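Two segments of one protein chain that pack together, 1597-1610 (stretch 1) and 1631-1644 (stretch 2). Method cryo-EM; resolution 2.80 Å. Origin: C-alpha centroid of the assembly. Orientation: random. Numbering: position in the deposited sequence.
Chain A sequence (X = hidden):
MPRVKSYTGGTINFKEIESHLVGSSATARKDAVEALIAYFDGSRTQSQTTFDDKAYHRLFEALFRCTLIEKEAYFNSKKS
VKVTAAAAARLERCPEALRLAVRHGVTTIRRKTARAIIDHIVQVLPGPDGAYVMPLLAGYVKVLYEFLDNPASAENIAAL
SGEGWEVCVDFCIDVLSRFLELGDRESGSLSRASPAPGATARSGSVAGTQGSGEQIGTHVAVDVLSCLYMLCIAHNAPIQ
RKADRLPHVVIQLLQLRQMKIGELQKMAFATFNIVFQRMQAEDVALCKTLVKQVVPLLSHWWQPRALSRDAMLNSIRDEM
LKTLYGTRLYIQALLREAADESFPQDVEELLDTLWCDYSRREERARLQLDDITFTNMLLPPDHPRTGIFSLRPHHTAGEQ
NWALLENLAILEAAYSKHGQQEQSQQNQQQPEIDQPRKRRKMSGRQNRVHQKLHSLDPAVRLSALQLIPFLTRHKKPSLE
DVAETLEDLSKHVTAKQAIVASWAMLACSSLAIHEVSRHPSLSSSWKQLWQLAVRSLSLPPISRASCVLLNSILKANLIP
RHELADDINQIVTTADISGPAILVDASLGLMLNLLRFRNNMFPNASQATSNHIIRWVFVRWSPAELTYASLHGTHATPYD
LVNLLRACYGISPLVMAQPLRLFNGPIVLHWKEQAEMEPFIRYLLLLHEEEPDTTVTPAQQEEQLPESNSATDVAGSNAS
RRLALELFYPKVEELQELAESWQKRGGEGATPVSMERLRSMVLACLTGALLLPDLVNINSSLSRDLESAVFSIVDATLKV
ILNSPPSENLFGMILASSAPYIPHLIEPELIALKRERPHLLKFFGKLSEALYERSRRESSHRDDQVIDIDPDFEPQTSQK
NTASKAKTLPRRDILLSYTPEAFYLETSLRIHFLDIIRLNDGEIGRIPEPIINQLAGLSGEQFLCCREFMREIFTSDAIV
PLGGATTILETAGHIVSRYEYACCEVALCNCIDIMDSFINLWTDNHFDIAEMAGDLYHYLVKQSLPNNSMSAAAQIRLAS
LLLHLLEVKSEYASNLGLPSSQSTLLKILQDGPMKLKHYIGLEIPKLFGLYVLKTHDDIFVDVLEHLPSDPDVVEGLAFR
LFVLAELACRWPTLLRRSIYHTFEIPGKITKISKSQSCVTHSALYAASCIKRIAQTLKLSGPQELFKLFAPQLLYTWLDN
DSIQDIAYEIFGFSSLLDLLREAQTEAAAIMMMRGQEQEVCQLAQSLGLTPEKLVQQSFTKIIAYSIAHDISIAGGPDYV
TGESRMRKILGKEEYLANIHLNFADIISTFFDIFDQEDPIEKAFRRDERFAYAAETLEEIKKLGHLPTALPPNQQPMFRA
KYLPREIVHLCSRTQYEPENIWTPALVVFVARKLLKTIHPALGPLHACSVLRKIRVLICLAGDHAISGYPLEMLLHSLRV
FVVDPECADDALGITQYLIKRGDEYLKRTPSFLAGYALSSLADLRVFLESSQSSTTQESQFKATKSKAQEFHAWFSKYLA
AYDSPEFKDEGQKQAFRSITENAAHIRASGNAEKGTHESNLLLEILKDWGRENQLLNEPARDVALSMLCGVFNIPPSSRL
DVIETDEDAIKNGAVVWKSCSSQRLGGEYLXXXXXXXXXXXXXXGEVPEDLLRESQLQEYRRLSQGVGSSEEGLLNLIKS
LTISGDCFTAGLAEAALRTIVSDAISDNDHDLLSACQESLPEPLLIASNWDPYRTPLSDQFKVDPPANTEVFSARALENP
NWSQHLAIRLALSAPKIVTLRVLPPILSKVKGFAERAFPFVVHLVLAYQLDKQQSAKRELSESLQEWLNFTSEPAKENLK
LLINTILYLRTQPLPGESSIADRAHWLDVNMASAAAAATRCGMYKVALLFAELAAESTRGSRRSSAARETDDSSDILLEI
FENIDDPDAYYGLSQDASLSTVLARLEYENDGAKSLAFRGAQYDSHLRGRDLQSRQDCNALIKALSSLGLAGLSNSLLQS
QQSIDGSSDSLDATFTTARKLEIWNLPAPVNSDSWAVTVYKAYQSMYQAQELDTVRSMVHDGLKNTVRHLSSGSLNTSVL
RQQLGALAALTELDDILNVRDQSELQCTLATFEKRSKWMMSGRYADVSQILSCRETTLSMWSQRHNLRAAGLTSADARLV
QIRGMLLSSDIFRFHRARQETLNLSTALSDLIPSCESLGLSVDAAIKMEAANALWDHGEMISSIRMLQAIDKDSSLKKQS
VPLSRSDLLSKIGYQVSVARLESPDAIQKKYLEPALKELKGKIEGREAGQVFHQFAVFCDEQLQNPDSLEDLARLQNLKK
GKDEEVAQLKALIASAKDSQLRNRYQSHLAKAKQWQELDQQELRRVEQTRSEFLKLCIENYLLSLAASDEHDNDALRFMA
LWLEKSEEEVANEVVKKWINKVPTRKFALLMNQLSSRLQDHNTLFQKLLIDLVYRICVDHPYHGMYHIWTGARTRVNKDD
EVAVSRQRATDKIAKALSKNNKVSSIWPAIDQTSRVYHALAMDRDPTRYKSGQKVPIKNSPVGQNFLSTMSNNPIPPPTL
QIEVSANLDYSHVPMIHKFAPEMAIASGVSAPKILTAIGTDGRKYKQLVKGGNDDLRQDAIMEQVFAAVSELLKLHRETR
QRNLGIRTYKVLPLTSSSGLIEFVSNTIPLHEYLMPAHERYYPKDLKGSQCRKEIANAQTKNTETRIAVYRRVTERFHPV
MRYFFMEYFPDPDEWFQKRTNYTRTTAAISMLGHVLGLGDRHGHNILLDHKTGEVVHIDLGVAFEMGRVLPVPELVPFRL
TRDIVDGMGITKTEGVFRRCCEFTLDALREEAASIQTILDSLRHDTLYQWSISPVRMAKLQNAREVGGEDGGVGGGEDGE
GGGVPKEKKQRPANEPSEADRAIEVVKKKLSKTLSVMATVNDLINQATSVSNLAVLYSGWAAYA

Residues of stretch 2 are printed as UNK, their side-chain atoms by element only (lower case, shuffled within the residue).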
ATOM      1  N   SER A1597      -9.562  38.679  32.057  1.00 58.70           N
ATOM      2  CA  SER A1597      -9.194  37.278  32.152  1.00 58.70           C
ATOM      3  C   SER A1597     -10.445  36.418  32.018  1.00 58.70           C
ATOM      4  O   SER A1597     -11.522  36.897  31.660  1.00 58.70           O
ATOM      5  CB  SER A1597      -8.466  37.012  33.465  1.00 58.70           C
ATOM      6  OG  SER A1597      -8.388  35.624  33.723  1.00 58.70           O
ATOM      7  N   SER A1598     -10.310  35.130  32.296  1.00 60.56           N
ATOM      8  CA  SER A1598     -11.446  34.232  32.307  1.00 60.56           C
ATOM      9  C   SER A1598     -11.578  33.483  33.619  1.00 60.56           C
ATOM     10  O   SER A1598     -12.478  32.652  33.747  1.00 60.56           O
ATOM     11  CB  SER A1598     -11.356  33.227  31.154  1.00 60.56           C
ATOM     12  OG  SER A1598     -12.514  32.420  31.107  1.00 60.56           O
ATOM     13  N   ARG A1599     -10.701  33.733  34.586  1.00 70.37           N
ATOM     14  CA  ARG A1599     -10.918  33.227  35.931  1.00 70.37           C
ATOM     15  C   ARG A1599     -11.920  34.075  36.694  1.00 70.37           C
ATOM     16  O   ARG A1599     -12.535  33.584  37.645  1.00 70.37           O
ATOM     17  CB  ARG A1599      -9.592  33.169  36.695  1.00 70.37           C
ATOM     18  CG  ARG A1599      -9.584  32.162  37.832  1.00 70.37           C
ATOM     19  CD  ARG A1599      -8.199  31.991  38.433  1.00 70.37           C
ATOM     20  NE  ARG A1599      -8.148  30.853  39.350  1.00 70.37           N
ATOM     21  CZ  ARG A1599      -7.106  30.552  40.119  1.00 70.37           C
ATOM     22  NH1 ARG A1599      -6.015  31.304  40.092  1.00 70.37           N
ATOM     23  NH2 ARG A1599      -7.156  29.495  40.919  1.00 70.37           N
ATOM     24  N   LEU A1600     -12.096  35.331  36.295  1.00 67.20           N
ATOM     25  CA  LEU A1600     -13.070  36.232  36.888  1.00 67.20           C
ATOM     26  C   LEU A1600     -14.365  36.285  36.098  1.00 67.20           C
ATOM     27  O   LEU A1600     -15.124  37.244  36.238  1.00 67.20           O
ATOM     28  CB  LEU A1600     -12.484  37.637  36.997  1.00 67.20           C
ATOM     29  CG  LEU A1600     -11.060  37.710  37.534  1.00 67.20           C
ATOM     30  CD1 LEU A1600     -10.572  39.144  37.515  1.00 67.20           C
ATOM     31  CD2 LEU A1600     -10.996  37.130  38.933  1.00 67.20           C
ATOM     32  N   ASP A1601     -14.627  35.288  35.269  1.00 58.51           N
ATOM     33  CA  ASP A1601     -15.762  35.295  34.367  1.00 58.51           C
ATOM     34  C   ASP A1601     -16.882  34.435  34.929  1.00 58.51           C
ATOM     35  O   ASP A1601     -16.641  33.426  35.592  1.00 58.51           O
ATOM     36  CB  ASP A1601     -15.343  34.789  32.988  1.00 58.51           C
ATOM     37  CG  ASP A1601     -16.335  35.137  31.915  1.00 58.51           C
ATOM     38  OD1 ASP A1601     -17.526  34.832  32.087  1.00 58.51           O
ATOM     39  OD2 ASP A1601     -15.925  35.721  30.895  1.00 58.51           O
ATOM     40  N   VAL A1602     -18.121  34.848  34.659  1.00 57.39           N
ATOM     41  CA  VAL A1602     -19.268  34.110  35.166  1.00 57.39           C
ATOM     42  C   VAL A1602     -19.379  32.749  34.499  1.00 57.39           C
ATOM     43  O   VAL A1602     -19.977  31.830  35.066  1.00 57.39           O
ATOM     44  CB  VAL A1602     -20.556  34.937  34.991  1.00 57.39           C
ATOM     45  CG1 VAL A1602     -20.922  35.080  33.529  1.00 57.39           C
ATOM     46  CG2 VAL A1602     -21.692  34.325  35.773  1.00 57.39           C
ATOM     47  N   ILE A1603     -18.805  32.590  33.311  1.00 55.92           N
ATOM     48  CA  ILE A1603     -18.666  31.298  32.655  1.00 55.92           C
ATOM     49  C   ILE A1603     -17.181  31.087  32.414  1.00 55.92           C
ATOM     50  O   ILE A1603     -16.581  31.763  31.570  1.00 55.92           O
ATOM     51  CB  ILE A1603     -19.455  31.224  31.344  1.00 55.92           C
ATOM     52  CG1 ILE A1603     -20.951  31.318  31.622  1.00 55.92           C
ATOM     53  CG2 ILE A1603     -19.135  29.940  30.618  1.00 55.92           C
ATOM     54  CD1 ILE A1603     -21.809  31.087  30.415  1.00 55.92           C
ATOM     55  N   GLU A1604     -16.581  30.162  33.159  1.00 62.94           N
ATOM     56  CA  GLU A1604     -15.146  29.926  33.082  1.00 62.94           C
ATOM     57  C   GLU A1604     -14.756  28.471  32.876  1.00 62.94           C
ATOM     58  O   GLU A1604     -13.610  28.214  32.494  1.00 62.94           O
ATOM     59  CB  GLU A1604     -14.456  30.442  34.349  1.00 62.94           C
ATOM     60  CG  GLU A1604     -14.694  29.603  35.578  1.00 62.94           C
ATOM     61  CD  GLU A1604     -14.122  30.233  36.833  1.00 62.94           C
ATOM     62  OE1 GLU A1604     -14.558  31.347  37.191  1.00 62.94           O
ATOM     63  OE2 GLU A1604     -13.234  29.615  37.459  1.00 62.94           O
ATOM     64  N   THR A1605     -15.648  27.520  33.110  1.00 57.12           N
ATOM     65  CA  THR A1605     -15.366  26.108  32.917  1.00 57.12           C
ATOM     66  C   THR A1605     -15.874  25.670  31.551  1.00 57.12           C
ATOM     67  O   THR A1605     -16.734  26.313  30.951  1.00 57.12           O
ATOM     68  CB  THR A1605     -16.019  25.280  34.025  1.00 57.12           C
ATOM     69  OG1 THR A1605     -15.747  25.888  35.290  1.00 57.12           O
ATOM     70  CG2 THR A1605     -15.476  23.871  34.054  1.00 57.12           C
ATOM     71  N   ASP A1606     -15.307  24.575  31.047  1.00 52.40           N
ATOM     72  CA  ASP A1606     -15.774  24.025  29.783  1.00 52.40           C
ATOM     73  C   ASP A1606     -17.189  23.481  29.900  1.00 52.40           C
ATOM     74  O   ASP A1606     -17.927  23.457  28.910  1.00 52.40           O
ATOM     75  CB  ASP A1606     -14.826  22.931  29.306  1.00 52.40           C
ATOM     76  CG  ASP A1606     -13.459  23.464  28.935  1.00 52.40           C
ATOM     77  OD1 ASP A1606     -12.763  24.004  29.822  1.00 52.40           O
ATOM     78  OD2 ASP A1606     -13.076  23.341  27.754  1.00 52.40           O
ATOM     79  N   GLU A1607     -17.589  23.056  31.100  1.00 56.65           N
ATOM     80  CA  GLU A1607     -18.924  22.505  31.291  1.00 56.65           C
ATOM     81  C   GLU A1607     -19.984  23.596  31.342  1.00 56.65           C
ATOM     82  O   GLU A1607     -21.068  23.431  30.774  1.00 56.65           O
ATOM     83  CB  GLU A1607     -18.961  21.663  32.558  1.00 56.65           C
ATOM     84  CG  GLU A1607     -18.084  20.437  32.484  1.00 56.65           C
ATOM     85  CD  GLU A1607     -18.049  19.674  33.787  1.00 56.65           C
ATOM     86  OE1 GLU A1607     -18.829  20.022  34.700  1.00 56.65           O
ATOM     87  OE2 GLU A1607     -17.241  18.729  33.901  1.00 56.65           O
ATOM     88  N   ASP A1608     -19.697  24.712  32.014  1.00 54.49           N
ATOM     89  CA  ASP A1608     -20.607  25.848  31.955  1.00 54.49           C
ATOM     90  C   ASP A1608     -20.822  26.291  30.521  1.00 54.49           C
ATOM     91  O   ASP A1608     -21.948  26.600  30.119  1.00 54.49           O
ATOM     92  CB  ASP A1608     -20.063  27.010  32.778  1.00 54.49           C
ATOM     93  CG  ASP A1608     -19.404  26.556  34.052  1.00 54.49           C
ATOM     94  OD1 ASP A1608     -19.275  25.331  34.241  1.00 54.49           O
ATOM     95  OD2 ASP A1608     -19.018  27.421  34.865  1.00 54.49           O
ATOM     96  N   ALA A1609     -19.752  26.320  29.729  1.00 45.17           N
ATOM     97  CA  ALA A1609     -19.868  26.767  28.351  1.00 45.17           C
ATOM     98  C   ALA A1609     -20.646  25.768  27.513  1.00 45.17           C
ATOM     99  O   ALA A1609     -21.482  26.163  26.700  1.00 45.17           O
ATOM    100  CB  ALA A1609     -18.484  27.008  27.764  1.00 45.17           C
ATOM    101  N   ILE A1610     -20.403  24.471  27.699  1.00 43.86           N
ATOM    102  CA  ILE A1610     -21.175  23.480  26.955  1.00 43.86           C
ATOM    103  C   ILE A1610     -22.649  23.575  27.319  1.00 43.86           C
ATOM    104  O   ILE A1610     -23.528  23.428  26.463  1.00 43.86           O
ATOM    105  CB  ILE A1610     -20.621  22.067  27.199  1.00 43.86           C
ATOM    106  CG1 ILE A1610     -19.262  21.903  26.532  1.00 43.86           C
ATOM    107  CG2 ILE A1610     -21.559  21.028  26.643  1.00 43.86           C
ATOM    108  CD1 ILE A1610     -18.718  20.514  26.625  1.00 43.86           C
ATOM    109  N   UNK A1631     -18.346  40.080  21.884  1.00 32.98           N
ATOM    110  CA  UNK A1631     -17.071  39.452  22.201  1.00 32.98           C
ATOM    111  C   UNK A1631     -17.230  38.405  23.291  1.00 32.98           C
ATOM    112  O   UNK A1631     -16.645  37.323  23.209  1.00 32.98           O
ATOM    113  c   UNK A1631     -16.052  40.503  22.618  1.00 32.98           C
ATOM    114  N   UNK A1632     -18.024  38.701  24.318  1.00 35.23           N
ATOM    115  CA  UNK A1632     -18.255  37.720  25.374  1.00 35.23           C
ATOM    116  C   UNK A1632     -18.996  36.494  24.845  1.00 35.23           C
ATOM    117  O   UNK A1632     -18.671  35.355  25.204  1.00 35.23           O
ATOM    118  c   UNK A1632     -19.360  37.463  27.629  1.00 35.23           C
ATOM    119  c   UNK A1632     -21.514  35.262  29.485  1.00 35.23           C
ATOM    120  c   UNK A1632     -20.604  36.799  27.834  1.00 35.23           C
ATOM    121  n   UNK A1632     -19.221  36.235  29.489  1.00 35.23           N
ATOM    122  c   UNK A1632     -22.674  35.253  28.777  1.00 35.23           C
ATOM    123  c   UNK A1632     -21.806  36.767  27.136  1.00 35.23           C
ATOM    124  c   UNK A1632     -22.820  35.998  27.615  1.00 35.23           C
ATOM    125  c   UNK A1632     -18.559  37.098  28.661  1.00 35.23           C
ATOM    126  c   UNK A1632     -19.020  38.377  26.518  1.00 35.23           C
ATOM    127  c   UNK A1632     -20.483  36.039  29.001  1.00 35.23           C
ATOM    128  N   UNK A1633     -19.988  36.703  23.984  1.00 30.93           N
ATOM    129  CA  UNK A1633     -20.712  35.582  23.404  1.00 30.93           C
ATOM    130  C   UNK A1633     -19.809  34.746  22.516  1.00 30.93           C
ATOM    131  O   UNK A1633     -19.931  33.520  22.477  1.00 30.93           O
ATOM    132  c   UNK A1633     -21.912  36.085  22.612  1.00 30.93           C
ATOM    133  N   UNK A1634     -18.898  35.390  21.793  1.00 28.87           N
ATOM    134  CA  UNK A1634     -17.928  34.643  21.018  1.00 28.87           C
ATOM    135  C   UNK A1634     -16.993  33.835  21.885  1.00 28.87           C
ATOM    136  O   UNK A1634     -16.637  32.715  21.545  1.00 28.87           O
ATOM    137  N   UNK A1635     -16.582  34.390  23.017  1.00 34.04           N
ATOM    138  CA  UNK A1635     -15.733  33.633  23.926  1.00 34.04           C
ATOM    139  C   UNK A1635     -16.453  32.401  24.461  1.00 34.04           C
ATOM    140  O   UNK A1635     -15.870  31.318  24.545  1.00 34.04           O
ATOM    141  n   UNK A1635     -13.563  36.395  29.258  1.00 34.04           N
ATOM    142  c   UNK A1635     -13.903  34.716  27.062  1.00 34.04           C
ATOM    143  c   UNK A1635     -15.279  34.531  25.064  1.00 34.04           C
ATOM    144  n   UNK A1635     -11.957  37.600  28.164  1.00 34.04           N
ATOM    145  c   UNK A1635     -14.005  34.109  25.701  1.00 34.04           C
ATOM    146  n   UNK A1635     -12.973  35.830  27.118  1.00 34.04           N
ATOM    147  c   UNK A1635     -12.828  36.608  28.181  1.00 34.04           C
ATOM    148  N   UNK A1636     -17.736  32.539  24.791  1.00 31.12           N
ATOM    149  CA  UNK A1636     -18.499  31.398  25.296  1.00 31.12           C
ATOM    150  C   UNK A1636     -18.713  30.354  24.206  1.00 31.12           C
ATOM    151  O   UNK A1636     -18.554  29.152  24.444  1.00 31.12           O
ATOM    152  c   UNK A1636     -20.732  30.713  26.189  1.00 31.12           C
ATOM    153  c   UNK A1636     -19.830  31.878  25.896  1.00 31.12           C
ATOM    154  c   UNK A1636     -19.571  32.656  27.151  1.00 31.12           C
ATOM    155  N   UNK A1637     -19.073  30.782  22.996  1.00 27.92           N
ATOM    156  CA  UNK A1637     -19.263  29.831  21.905  1.00 27.92           C
ATOM    157  C   UNK A1637     -17.961  29.143  21.528  1.00 27.92           C
ATOM    158  O   UNK A1637     -17.952  27.953  21.201  1.00 27.92           O
ATOM    159  c   UNK A1637     -19.840  30.535  20.686  1.00 27.92           C
ATOM    160  c   UNK A1637     -22.194  29.821  20.860  1.00 27.92           C
ATOM    161  c   UNK A1637     -21.283  31.000  20.720  1.00 27.92           C
ATOM    162  c   UNK A1637     -21.578  31.741  19.447  1.00 27.92           C
ATOM    163  N   UNK A1638     -16.850  29.876  21.553  1.00 24.70           N
ATOM    164  CA  UNK A1638     -15.575  29.276  21.229  1.00 24.70           C
ATOM    165  C   UNK A1638     -15.134  28.270  22.263  1.00 24.70           C
ATOM    166  O   UNK A1638     -14.593  27.222  21.922  1.00 24.70           O
ATOM    167  N   UNK A1639     -15.367  28.562  23.539  1.00 31.01           N
ATOM    168  CA  UNK A1639     -15.038  27.592  24.573  1.00 31.01           C
ATOM    169  C   UNK A1639     -15.925  26.358  24.473  1.00 31.01           C
ATOM    170  O   UNK A1639     -15.458  25.233  24.667  1.00 31.01           O
ATOM    171  c   UNK A1639     -12.838  29.895  28.367  1.00 31.01           C
ATOM    172  n   UNK A1639     -11.957  28.973  28.716  1.00 31.01           N
ATOM    173  c   UNK A1639     -14.549  27.446  27.044  1.00 31.01           C
ATOM    174  c   UNK A1639     -15.156  28.242  25.939  1.00 31.01           C
ATOM    175  n   UNK A1639     -14.108  29.563  28.180  1.00 31.01           N
ATOM    176  n   UNK A1639     -12.449  31.148  28.206  1.00 31.01           N
ATOM    177  c   UNK A1639     -14.624  28.210  28.333  1.00 31.01           C
ATOM    178  N   UNK A1640     -17.198  26.541  24.133  1.00 28.04           N
ATOM    179  CA  UNK A1640     -18.082  25.396  23.955  1.00 28.04           C
ATOM    180  C   UNK A1640     -17.646  24.516  22.790  1.00 28.04           C
ATOM    181  O   UNK A1640     -17.693  23.285  22.882  1.00 28.04           O
ATOM    182  c   UNK A1640     -19.510  25.881  23.749  1.00 28.04           C
ATOM    183  o   UNK A1640     -20.316  24.857  23.211  1.00 28.04           O
ATOM    184  N   UNK A1641     -17.228  25.122  21.679  1.00 22.20           N
ATOM    185  CA  UNK A1641     -16.803  24.326  20.532  1.00 22.20           C
ATOM    186  C   UNK A1641     -15.453  23.674  20.780  1.00 22.20           C
ATOM    187  O   UNK A1641     -15.221  22.538  20.361  1.00 22.20           O
ATOM    188  c   UNK A1641     -16.755  25.192  19.281  1.00 22.20           C
ATOM    189  c   UNK A1641     -17.421  23.793  17.334  1.00 22.20           C
ATOM    190  c   UNK A1641     -15.155  24.394  17.545  1.00 22.20           C
ATOM    191  c   UNK A1641     -17.134  23.117  16.185  1.00 22.20           C
ATOM    192  c   UNK A1641     -16.436  24.441  18.032  1.00 22.20           C
ATOM    193  c   UNK A1641     -14.871  23.716  16.399  1.00 22.20           C
ATOM    194  c   UNK A1641     -15.862  23.080  15.720  1.00 22.20           C
ATOM    195  N   UNK A1642     -14.545  24.366  21.458  1.00 24.18           N
ATOM    196  CA  UNK A1642     -13.271  23.761  21.793  1.00 24.18           C
ATOM    197  C   UNK A1642     -13.417  22.650  22.812  1.00 24.18           C
ATOM    198  O   UNK A1642     -12.542  21.788  22.892  1.00 24.18           O
ATOM    199  c   UNK A1642     -12.310  24.815  22.325  1.00 24.18           C
ATOM    200  N   UNK A1643     -14.484  22.650  23.600  1.00 26.69           N
ATOM    201  CA  UNK A1643     -14.686  21.580  24.559  1.00 26.69           C
ATOM    202  C   UNK A1643     -15.540  20.439  24.033  1.00 26.69           C
ATOM    203  O   UNK A1643     -15.470  19.340  24.583  1.00 26.69           O
ATOM    204  c   UNK A1643     -15.320  22.130  25.829  1.00 26.69           C
ATOM    205  N   UNK A1644     -16.344  20.655  22.998  1.00 26.33           N
ATOM    206  CA  UNK A1644     -17.208  19.579  22.537  1.00 26.33           C
ATOM    207  C   UNK A1644     -17.054  19.299  21.054  1.00 26.33           C
ATOM    208  O   UNK A1644     -17.328  18.188  20.600  1.00 26.33           O
ATOM    209  c   UNK A1644     -18.668  19.907  22.833  1.00 26.33           C
ATOM    210  o   UNK A1644     -19.112  21.012  22.069  1.00 26.33           O
TER

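Stretch 2 is a continuous helix, and its positions are read here from their side-chain atoms. Position 1631 carries a single carbon, which lies far from stretch 1; it is Ala1631. Position 1632 has one carbon followed by fused five- and six-membered rings holding eight carbons and one nitrogen. The ring nitrogen lies 3.4 Å from Asp1601 OD1, and one ring carbon is 4.1 Å from Val1602 CG1 and 4.3 Å from Ile1603 CD1. This is Trp1632; its NE1 donates a weak but nearly straight hydrogen bond to OD1 of Asp1601, which sits at the ring edge.

Position 1633, again one carbon and out of reach of stretch 1, is Ala1633, and position 1634, with no side-chain atoms, is Gly1634. At 1635, three carbons and a nitrogen lead to a carbon bearing two further nitrogens; one of these terminal nitrogens lies 3.0 Å from Asp1601 OD2 and 3.2 Å from Ser1597 O. The group is a guanidinium and the residue Arg1635. Its NH1 forms a salt bridge with Asp1601 and a weak hydrogen bond with the carbonyl of Ser1597; Ser1598 CB lies over one face of the group.

At 1636, one carbon carries two more, one of them 4.3 Å from Ile1603 CD1; this β-branched, wholly apolar residue is Val1636. Position 1637 has four carbons, forked at the second; its CA-to-CB bond points away from stretch 1 and nothing there is touched: Leu1637. Position 1638 has no side-chain atoms and is Gly1638; a CB here would be crowded by the O of Gly1634, 3.2 Å from its ideal position.

At 1639, three carbons and a nitrogen again end in a carbon with two nitrogens. Its CB packs 4.0 Å from Ala1609 CB, the third carbon lies 3.9 Å from Thr1605 O, and a terminal nitrogen is 3.2 Å from Ser1598 OG. This is Arg1639, which has the largest area covered by stretch 1. Ser1598 OG sits over a guanidinium face near NH2, at an angle too poor for a hydrogen bond; NH1 and NH2 find their hydrogen bonds elsewhere in the structure.

Position 1640 has one carbon and one oxygen, its CB 3.6 Å from Ala1609 O, hence Ser1640. Position 1641 has one carbon and then a ring of six carbons; its CA-to-CB bond points away from stretch 1, and it makes no contact. This is Phe1641. Position 1642, a single carbon without contact, is Ala1642. At 1643 the single carbon, CB, meets Asp1606 OD2 at 3.2 Å and Ile1610 CD1 at 3.8 Å: Ala1643. Position 1644 has one carbon and one oxygen, its CB 3.8 Å from Ile1610 CD1: Ser1644. Its OG donates back to Ser1640 O at 2.8 Å.

The contact joins a polar anchor to a close helix crossing. Asp1601 uses one carboxylate oxygen for the indole and the other for Arg1635, pinning the loop, while Ile1603 fills the space beside Trp1632 and Val1636. Farther along, the helix that begins at Asp1606 and continues beyond stretch 1 crosses at 107° with its axis only 8.0 Å from the other, where Ala1609 CB and Ser1640 CB meet at 4.3 Å.

Stretch 2 (1631-1644) AWAGRVLGRSFAAS
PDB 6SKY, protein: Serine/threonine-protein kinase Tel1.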